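Local coordinates for protein aminoglycoside phosphotransferase (Streptomyces rimosus, PDB 6FUC) that probably transfers a phosphate group from ATP to streptomycin, an aminoglycoside antibiotic, at the 3'' hydroxyl, and so confers resistance, at residues E133-A138 / L264-L269; G173-Q178 / R257-F262. One frame throughout, in Å; residues are numbered along the deposited sequence. Where two conformers were deposited one is given.

Interaction 1: E133-A138 / L264-L269; sequences EMFSMA and LHLDPL
In the helical C-terminal lobe of this kinase-like fold, helix 131-143 is met by residues 264-269, at the C-terminal end of the helix that starts at 257, with Leu266 and Leu269 meeting Phe135 and Ala138. The contact is apolar and buried. Leu266 makes the largest share of it: its CG stands anti to the backbone N (chi1 177°), and its two methyl groups are divided between neighbours. Leu266 CD1 touches both Phe135 and Ala138, 3.8 Å from Phe135 CD1 and 3.9 Å from Ala138 CB, while Leu266 CD2 lies more loosely against Met134 CB, at 4.4 Å. The Phe135 ring meets that CD1 methyl obliquely, with CD1 and CE1 as the ring atoms nearest to it. Leu165 and Leu168 of helix 161-168 also pack on Phe135, and Leu168 touches Leu266 as well, so a third helix closes the cluster. One turn farther along the first helix the backbones themselves come close, the CA atoms of Ala138 and Leu269 being 5.0 Å apart. Ala138 CB lies 3.9 Å from Leu269 CB at this approach. The carbonyl oxygen of Leu269 is buried here without a conventional hydrogen-bond partner; what it meets is a carbon, Ala138 CA, at 3.3 Å, in a CA-H...O contact with an angle of 152° at the hydrogen.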
ATOM      1  N   GLU A 133     -12.630  -0.777  10.622  1.00 10.41           N
ATOM      2  CA  GLU A 133     -11.976  -2.010  10.201  1.00 11.60           C
ATOM      3  C   GLU A 133     -10.486  -2.033  10.540  1.00 10.57           C
ATOM      4  O   GLU A 133      -9.955  -3.041  11.005  1.00 11.52           O
ATOM      5  CB  GLU A 133     -12.114  -2.207   8.696  1.00 14.20           C
ATOM      6  CG  GLU A 133     -11.309  -3.398   8.136  1.00 14.35           C
ATOM      7  CD  GLU A 133     -11.528  -3.648   6.672  1.00 14.90           C
ATOM      8  OE1 GLU A 133     -12.400  -3.009   6.050  1.00 13.66           O
ATOM      9  OE2 GLU A 133     -10.884  -4.624   6.207  1.00 23.28           O
ATOM     10  N   MET A 134      -9.816  -0.928  10.253  1.00  9.87           N
ATOM     11  CA  MET A 134      -8.376  -0.925  10.463  1.00 10.34           C
ATOM     12  C   MET A 134      -8.034  -0.963  11.933  1.00 10.80           C
ATOM     13  O   MET A 134      -7.051  -1.600  12.324  1.00 10.73           O
ATOM     14  CB  MET A 134      -7.773   0.240   9.730  1.00 12.55           C
ATOM     15  CG  MET A 134      -7.955   0.175   8.195  1.00 14.94           C
ATOM     16  SD  MET A 134      -7.856  -1.366   7.332  0.80 12.84           S
ATOM     17  CE  MET A 134      -6.084  -1.449   7.600  0.80 18.24           C
ATOM     18  N   PHE A 135      -8.811  -0.245  12.762  1.00 12.00           N
ATOM     19  CA  PHE A 135      -8.552  -0.260  14.173  1.00 11.96           C
ATOM     20  C   PHE A 135      -8.800  -1.657  14.721  1.00 11.25           C
ATOM     21  O   PHE A 135      -8.038  -2.173  15.550  1.00 13.54           O
ATOM     22  CB  PHE A 135      -9.326   0.818  14.917  1.00 13.23           C
ATOM     23  CG  PHE A 135      -8.625   1.239  16.165  1.00 12.22           C
ATOM     24  CD1 PHE A 135      -7.646   2.201  16.142  1.00 16.08           C
ATOM     25  CD2 PHE A 135      -8.843   0.630  17.386  1.00 20.80           C
ATOM     26  CE1 PHE A 135      -7.003   2.667  17.230  1.00 16.49           C
ATOM     27  CE2 PHE A 135      -8.158   1.052  18.536  1.00 20.54           C
ATOM     28  CZ  PHE A 135      -7.173   1.989  18.382  1.00 20.19           C
ATOM     29  N   SER A 136      -9.863  -2.314  14.239  1.00 14.35           N
ATOM     30  CA  SER A 136     -10.094  -3.700  14.620  1.00 14.97           C
ATOM     31  C   SER A 136      -8.965  -4.643  14.182  1.00 13.56           C
ATOM     32  O   SER A 136      -8.562  -5.520  14.975  1.00 16.04           O
ATOM     33  CB  SER A 136     -11.454  -4.135  14.090  1.00 16.36           C
ATOM     34  OG  SER A 136     -12.464  -3.289  14.656  0.30 15.41           O
ATOM     35  N   MET A 137      -8.389  -4.433  13.000  1.00 12.81           N
ATOM     36  CA  MET A 137      -7.253  -5.194  12.613  1.00 13.09           C
ATOM     37  C   MET A 137      -6.065  -4.989  13.547  1.00 12.83           C
ATOM     38  O   MET A 137      -5.389  -5.946  13.951  1.00 13.54           O
ATOM     39  CB  MET A 137      -6.866  -4.750  11.219  1.00 13.83           C
ATOM     40  CG  MET A 137      -7.687  -5.271  10.081  0.50 15.26           C
ATOM     41  SD  MET A 137      -7.076  -4.819   8.461  0.50 19.58           S
ATOM     42  CE  MET A 137      -5.869  -6.105   8.280  0.50 18.52           C
ATOM     43  N   ALA A 138      -5.770  -3.762  13.928  1.00 10.76           N
ATOM     44  CA  ALA A 138      -4.681  -3.490  14.876  1.00 11.24           C
ATOM     45  C   ALA A 138      -4.937  -4.165  16.216  1.00 12.52           C
ATOM     46  O   ALA A 138      -4.005  -4.679  16.796  1.00 13.49           O
ATOM     47  CB  ALA A 138      -4.545  -2.000  15.055  1.00 12.48           C
ATOM     48  N   LEU A 264      -0.077   7.581  10.544  1.00  9.05           N
ATOM     49  CA  LEU A 264       1.298   7.093  10.546  1.00  9.61           C
ATOM     50  C   LEU A 264       1.518   6.065  11.635  1.00  9.46           C
ATOM     51  O   LEU A 264       2.170   5.073  11.430  1.00 10.77           O
ATOM     52  CB  LEU A 264       2.273   8.253  10.705  1.00 10.73           C
ATOM     53  CG  LEU A 264       3.736   7.834  10.580  1.00 14.07           C
ATOM     54  CD1 LEU A 264       4.073   7.261   9.179  1.00 16.68           C
ATOM     55  CD2 LEU A 264       4.606   9.016  10.918  1.00 18.13           C
ATOM     56  N   HIS A 265       0.973   6.394  12.811  1.00  9.24           N
ATOM     57  CA  HIS A 265       1.172   5.562  13.972  1.00  9.74           C
ATOM     58  C   HIS A 265       0.261   4.307  14.024  1.00  9.64           C
ATOM     59  O   HIS A 265       0.675   3.274  14.558  1.00 10.54           O
ATOM     60  CB  HIS A 265       0.990   6.378  15.235  1.00 10.04           C
ATOM     61  CG  HIS A 265       2.108   7.351  15.422  1.00 11.75           C
ATOM     62  ND1 HIS A 265       2.124   8.251  16.469  1.00 15.72           N
ATOM     63  CD2 HIS A 265       3.240   7.580  14.700  1.00 13.84           C
ATOM     64  CE1 HIS A 265       3.229   8.985  16.371  1.00 18.49           C
ATOM     65  NE2 HIS A 265       3.920   8.605  15.305  1.00 17.16           N
ATOM     66  N   LEU A 266      -0.915   4.428  13.415  1.00  8.91           N
ATOM     67  CA  LEU A 266      -1.810   3.270  13.368  1.00  8.69           C
ATOM     68  C   LEU A 266      -1.255   2.217  12.412  1.00  8.69           C
ATOM     69  O   LEU A 266      -1.327   0.994  12.677  1.00  9.17           O
ATOM     70  CB  LEU A 266      -3.204   3.711  12.920  1.00  9.17           C
ATOM     71  CG  LEU A 266      -4.219   2.591  12.758  1.00 10.73           C
ATOM     72  CD1 LEU A 266      -4.466   1.797  14.036  1.00 12.98           C
ATOM     73  CD2 LEU A 266      -5.516   3.174  12.194  1.00 12.24           C
ATOM     74  N   ASP A 267      -0.780   2.641  11.239  1.00  9.04           N
ATOM     75  CA  ASP A 267      -0.523   1.718  10.137  1.00  9.15           C
ATOM     76  C   ASP A 267       0.330   0.555  10.567  1.00  9.09           C
ATOM     77  O   ASP A 267      -0.020  -0.613  10.242  1.00  9.36           O
ATOM     78  CB  ASP A 267       0.051   2.484   8.934  1.00 11.11           C
ATOM     79  CG  ASP A 267       0.016   1.610   7.691  1.00 12.86           C
ATOM     80  OD1 ASP A 267      -1.108   1.625   7.039  1.00 13.99           O
ATOM     81  OD2 ASP A 267       0.998   0.917   7.430  1.00 13.02           O
ATOM     82  N   PRO A 268       1.484   0.732  11.227  1.00  9.47           N
ATOM     83  CA  PRO A 268       2.304  -0.426  11.504  1.00 10.40           C
ATOM     84  C   PRO A 268       1.682  -1.457  12.405  1.00 10.59           C
ATOM     85  O   PRO A 268       2.069  -2.626  12.405  1.00 12.77           O
ATOM     86  CB  PRO A 268       3.578   0.149  12.123  1.00 12.62           C
ATOM     87  CG  PRO A 268       3.230   1.475  12.531  1.00 15.25           C
ATOM     88  CD  PRO A 268       2.128   1.988  11.659  1.00 11.04           C
ATOM     89  N   LEU A 269       0.716  -1.058  13.215  1.00  9.99           N
ATOM     90  CA  LEU A 269       0.004  -1.936  14.122  1.00  9.99           C
ATOM     91  C   LEU A 269      -0.972  -2.883  13.402  1.00 10.11           C
ATOM     92  O   LEU A 269      -1.506  -3.769  14.004  1.00 11.01           O
ATOM     93  CB  LEU A 269      -0.720  -1.118  15.210  1.00 10.54           C
ATOM     94  CG  LEU A 269       0.163  -0.189  15.989  1.00 11.35           C
ATOM     95  CD1 LEU A 269      -0.712   0.620  16.928  1.00 12.79           C
ATOM     96  CD2 LEU A 269       1.251  -0.895  16.732  1.00 13.51           C
TER

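Interaction 2: G173-Q178 / R257-F262; sequences GQRLAQ and RDRERF
Gln178 OE1 accepts a hydrogen bond from Arg175 NH1 at 2.8 Å and also rests 3.5 Å from Arg259 CD on the facing helix. The N-H...O angle is 143°, and the donor stands above the carbonyl plane of the amide. That amide lies stacked over one face of the Arg259 guanidinium, the two planes nearly parallel, and Gln178 CD is 3.8 Å from Arg259 NE. Salt bridges from Arg259 NE to Asp256 and from NH2 to Asp217 hold this guanidinium in place. Arg175 makes much of the remaining contact, with its CH2 groups and its guanidinium. Arg175 CG, anti to the carbonyl carbon (chi1 -63°), lies squarely over the Phe262 ring, 3.6 Å from the centroid, a CH-pi contact. Beyond the bend at chi2, Arg175 NE passes 3.6 Å from Phe262 CB, and the guanidinium stands nearly upright to the ring. Arg259 CA lies over one face of the Arg175 guanidinium, toward its rim. Between the segments the helix axes approach to 11.4 Å at a crossing angle of -107°, a wide separation bridged by long side chains, in a steep helix-helix crossing within the helical C-terminal lobe of the aminoglycoside phosphotransferase fold.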
ATOM      1  N   GLY A 173     -13.167   8.046  17.777  1.00  7.74           N
ATOM      2  CA  GLY A 173     -14.352   8.815  17.434  1.00  8.48           C
ATOM      3  C   GLY A 173     -14.079  10.084  16.682  1.00  7.67           C
ATOM      4  O   GLY A 173     -14.711  10.422  15.676  1.00  8.05           O
ATOM      5  N   GLN A 174     -13.086  10.858  17.174  1.00  8.38           N
ATOM      6  CA  GLN A 174     -12.723  12.091  16.488  1.00  8.86           C
ATOM      7  C   GLN A 174     -12.266  11.792  15.071  1.00  7.76           C
ATOM      8  O   GLN A 174     -12.616  12.514  14.130  1.00  9.38           O
ATOM      9  CB  GLN A 174     -11.594  12.785  17.304  1.00 10.83           C
ATOM     10  CG  GLN A 174     -11.257  14.162  16.909  0.50 15.29           C
ATOM     11  CD  GLN A 174     -10.281  14.736  17.928  0.50 15.72           C
ATOM     12  OE1 GLN A 174     -10.673  15.273  18.986  0.50 24.73           O
ATOM     13  NE2 GLN A 174      -9.008  14.613  17.632  0.50 19.10           N
ATOM     14  N   ARG A 175     -11.424  10.774  14.920  1.00  7.40           N
ATOM     15  CA  ARG A 175     -10.876  10.449  13.594  1.00  7.27           C
ATOM     16  C   ARG A 175     -11.993   9.884  12.697  1.00  6.90           C
ATOM     17  O   ARG A 175     -11.991  10.150  11.482  1.00  7.53           O
ATOM     18  CB  ARG A 175      -9.709   9.524  13.740  1.00  7.75           C
ATOM     19  CG  ARG A 175      -8.552  10.121  14.511  1.00  8.59           C
ATOM     20  CD  ARG A 175      -7.763  11.174  13.756  1.00 12.67           C
ATOM     21  NE  ARG A 175      -6.823  11.805  14.775  1.00 15.28           N
ATOM     22  CZ  ARG A 175      -7.064  12.893  15.415  0.50 11.78           C
ATOM     23  NH1 ARG A 175      -8.125  13.608  15.101  0.50 12.00           N
ATOM     24  NH2 ARG A 175      -6.222  13.238  16.378  0.50 14.90           N
ATOM     25  N   LEU A 176     -12.948   9.144  13.251  1.00  6.66           N
ATOM     26  CA  LEU A 176     -14.081   8.707  12.472  1.00  7.51           C
ATOM     27  C   LEU A 176     -14.888   9.887  11.928  1.00  7.96           C
ATOM     28  O   LEU A 176     -15.378   9.856  10.806  1.00  8.96           O
ATOM     29  CB  LEU A 176     -15.018   7.796  13.261  1.00  7.79           C
ATOM     30  CG  LEU A 176     -14.528   6.364  13.426  1.00  8.50           C
ATOM     31  CD1 LEU A 176     -15.276   5.677  14.604  1.00  9.64           C
ATOM     32  CD2 LEU A 176     -14.696   5.524  12.188  1.00  9.38           C
ATOM     33  N   ALA A 177     -15.058  10.940  12.733  1.00  8.22           N
ATOM     34  CA  ALA A 177     -15.780  12.094  12.256  1.00  9.05           C
ATOM     35  C   ALA A 177     -15.042  12.762  11.109  1.00  9.03           C
ATOM     36  O   ALA A 177     -15.677  13.204  10.120  1.00 10.53           O
ATOM     37  CB  ALA A 177     -16.028  13.042  13.400  1.00 10.86           C
ATOM     38  N   GLN A 178     -13.716  12.848  11.231  1.00  8.27           N
ATOM     39  CA  GLN A 178     -12.917  13.454  10.109  1.00  8.28           C
ATOM     40  C   GLN A 178     -13.017  12.602   8.854  1.00  8.18           C
ATOM     41  O   GLN A 178     -13.102  13.122   7.749  1.00  9.75           O
ATOM     42  CB  GLN A 178     -11.487  13.666  10.563  1.00  8.59           C
ATOM     43  CG  GLN A 178     -11.385  14.740  11.634  1.00 10.01           C
ATOM     44  CD  GLN A 178     -10.004  14.814  12.224  1.00 12.03           C
ATOM     45  OE1 GLN A 178      -9.437  13.798  12.595  1.00 14.08           O
ATOM     46  NE2 GLN A 178      -9.513  15.992  12.387  1.00 15.85           N
ATOM     47  N   ARG A 257      -1.561  17.961  10.931  1.00 15.27           N
ATOM     48  CA  ARG A 257      -0.503  17.092  11.407  1.00 16.86           C
ATOM     49  C   ARG A 257      -0.971  16.056  12.421  1.00 14.42           C
ATOM     50  O   ARG A 257      -0.422  14.987  12.391  1.00 14.80           O
ATOM     51  CB  ARG A 257       0.671  17.942  11.916  1.00 27.53           C
ATOM     52  CG  ARG A 257       1.327  18.777  10.804  1.00 28.28           C
ATOM     53  CD  ARG A 257       1.656  18.131   9.500  1.00 27.25           C
ATOM     54  NE  ARG A 257       2.613  18.850   8.720  1.00 34.45           N
ATOM     55  CZ  ARG A 257       3.354  18.331   7.738  1.00 36.88           C
ATOM     56  NH1 ARG A 257       3.227  17.032   7.329  1.00 36.65           N
ATOM     57  NH2 ARG A 257       4.224  19.140   7.122  1.00 41.76           N
ATOM     58  N   ASP A 258      -1.911  16.349  13.313  1.00 14.82           N
ATOM     59  CA  ASP A 258      -2.360  15.349  14.251  1.00 17.16           C
ATOM     60  C   ASP A 258      -3.061  14.215  13.541  1.00 13.55           C
ATOM     61  O   ASP A 258      -2.924  13.074  13.895  1.00 13.88           O
ATOM     62  CB  ASP A 258      -3.305  15.964  15.321  1.00 20.13           C
ATOM     63  CG  ASP A 258      -2.632  16.938  16.217  1.00 25.80           C
ATOM     64  OD1 ASP A 258      -1.385  17.028  16.280  1.00 30.73           O
ATOM     65  OD2 ASP A 258      -3.400  17.662  16.888  1.00 32.48           O
ATOM     66  N   ARG A 259      -3.893  14.551  12.562  1.00 13.28           N
ATOM     67  CA  ARG A 259      -4.596  13.543  11.821  1.00 13.90           C
ATOM     68  C   ARG A 259      -3.555  12.656  11.029  1.00 12.14           C
ATOM     69  O   ARG A 259      -3.649  11.461  10.984  1.00 13.19           O
ATOM     70  CB  ARG A 259      -5.594  14.227  10.910  1.00 15.51           C
ATOM     71  CG  ARG A 259      -6.214  13.060  10.143  0.50 12.15           C
ATOM     72  CD  ARG A 259      -7.618  13.360   9.693  0.50 10.35           C
ATOM     73  NE  ARG A 259      -7.684  14.754   9.269  0.50 10.37           N
ATOM     74  CZ  ARG A 259      -8.455  15.218   8.305  0.50 14.37           C
ATOM     75  NH1 ARG A 259      -8.443  16.523   8.082  0.50 17.78           N
ATOM     76  NH2 ARG A 259      -9.213  14.421   7.551  0.50 12.20           N
ATOM     77  N   GLU A 260      -2.585  13.309  10.366  1.00 11.19           N
ATOM     78  CA  GLU A 260      -1.539  12.608   9.650  1.00 11.89           C
ATOM     79  C   GLU A 260      -0.797  11.620  10.574  1.00 10.89           C
ATOM     80  O   GLU A 260      -0.556  10.470  10.239  1.00 12.02           O
ATOM     81  CB  GLU A 260      -0.603  13.598   9.027  1.00 12.79           C
ATOM     82  CG  GLU A 260       0.540  12.980   8.225  1.00 13.57           C
ATOM     83  CD  GLU A 260       1.616  13.951   7.813  1.00 17.30           C
ATOM     84  OE1 GLU A 260       1.413  15.185   7.850  1.00 22.96           O
ATOM     85  OE2 GLU A 260       2.724  13.528   7.444  1.00 17.64           O
ATOM     86  N   ARG A 261      -0.393  12.155  11.733  1.00 11.14           N
ATOM     87  CA  ARG A 261       0.381  11.348  12.673  1.00 11.50           C
ATOM     88  C   ARG A 261      -0.412  10.151  13.196  1.00 10.30           C
ATOM     89  O   ARG A 261       0.148   9.101  13.466  1.00 10.91           O
ATOM     90  CB  ARG A 261       0.909  12.264  13.801  1.00 15.98           C
ATOM     91  CG  ARG A 261       2.244  12.930  13.546  1.00 24.19           C
ATOM     92  CD  ARG A 261       2.711  13.707  14.790  0.50 26.48           C
ATOM     93  NE  ARG A 261       2.735  12.820  15.958  0.50 34.63           N
ATOM     94  CZ  ARG A 261       1.874  12.851  16.974  0.50 43.68           C
ATOM     95  NH1 ARG A 261       0.896  13.753  17.000  0.50 45.78           N
ATOM     96  NH2 ARG A 261       2.002  11.977  17.973  0.50 35.15           N
ATOM     97  N   PHE A 262      -1.731  10.348  13.406  1.00 10.02           N
ATOM     98  CA  PHE A 262      -2.568   9.254  13.855  1.00  9.55           C
ATOM     99  C   PHE A 262      -2.433   8.094  12.846  1.00  8.87           C
ATOM    100  O   PHE A 262      -2.269   6.944  13.250  1.00  8.96           O
ATOM    101  CB  PHE A 262      -4.013   9.735  13.961  1.00  9.56           C
ATOM    102  CG  PHE A 262      -5.015   8.691  14.321  1.00  8.92           C
ATOM    103  CD1 PHE A 262      -5.298   8.354  15.620  1.00  8.68           C
ATOM    104  CD2 PHE A 262      -5.646   7.973  13.325  1.00  9.08           C
ATOM    105  CE1 PHE A 262      -6.221   7.350  15.924  1.00  9.62           C
ATOM    106  CE2 PHE A 262      -6.555   6.969  13.623  1.00 10.11           C
ATOM    107  CZ  PHE A 262      -6.852   6.689  14.923  1.00 10.24           C
TER

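Overall arrangement
Both contacts are made by the helix that starts at 257 and the residues following it: interaction 2 uses its first turns, against helix 172-181, and interaction 1 uses residues 264-269, against helix 131-143. Their centres are about 13 Å apart, and residues 257-262 and 264-269 are separated by a single residue. Along the chain, interaction 2 is nested inside the loop closed by interaction 1. Leu131, at the start of the helix that carries 133-138, packs on Arg175 and Phe262 of interaction 2. Near the end of the chain, the helix thus ties two earlier helices together, through apolar methyls in one contact and arginine, glutamine and phenylalanine side chains in the other.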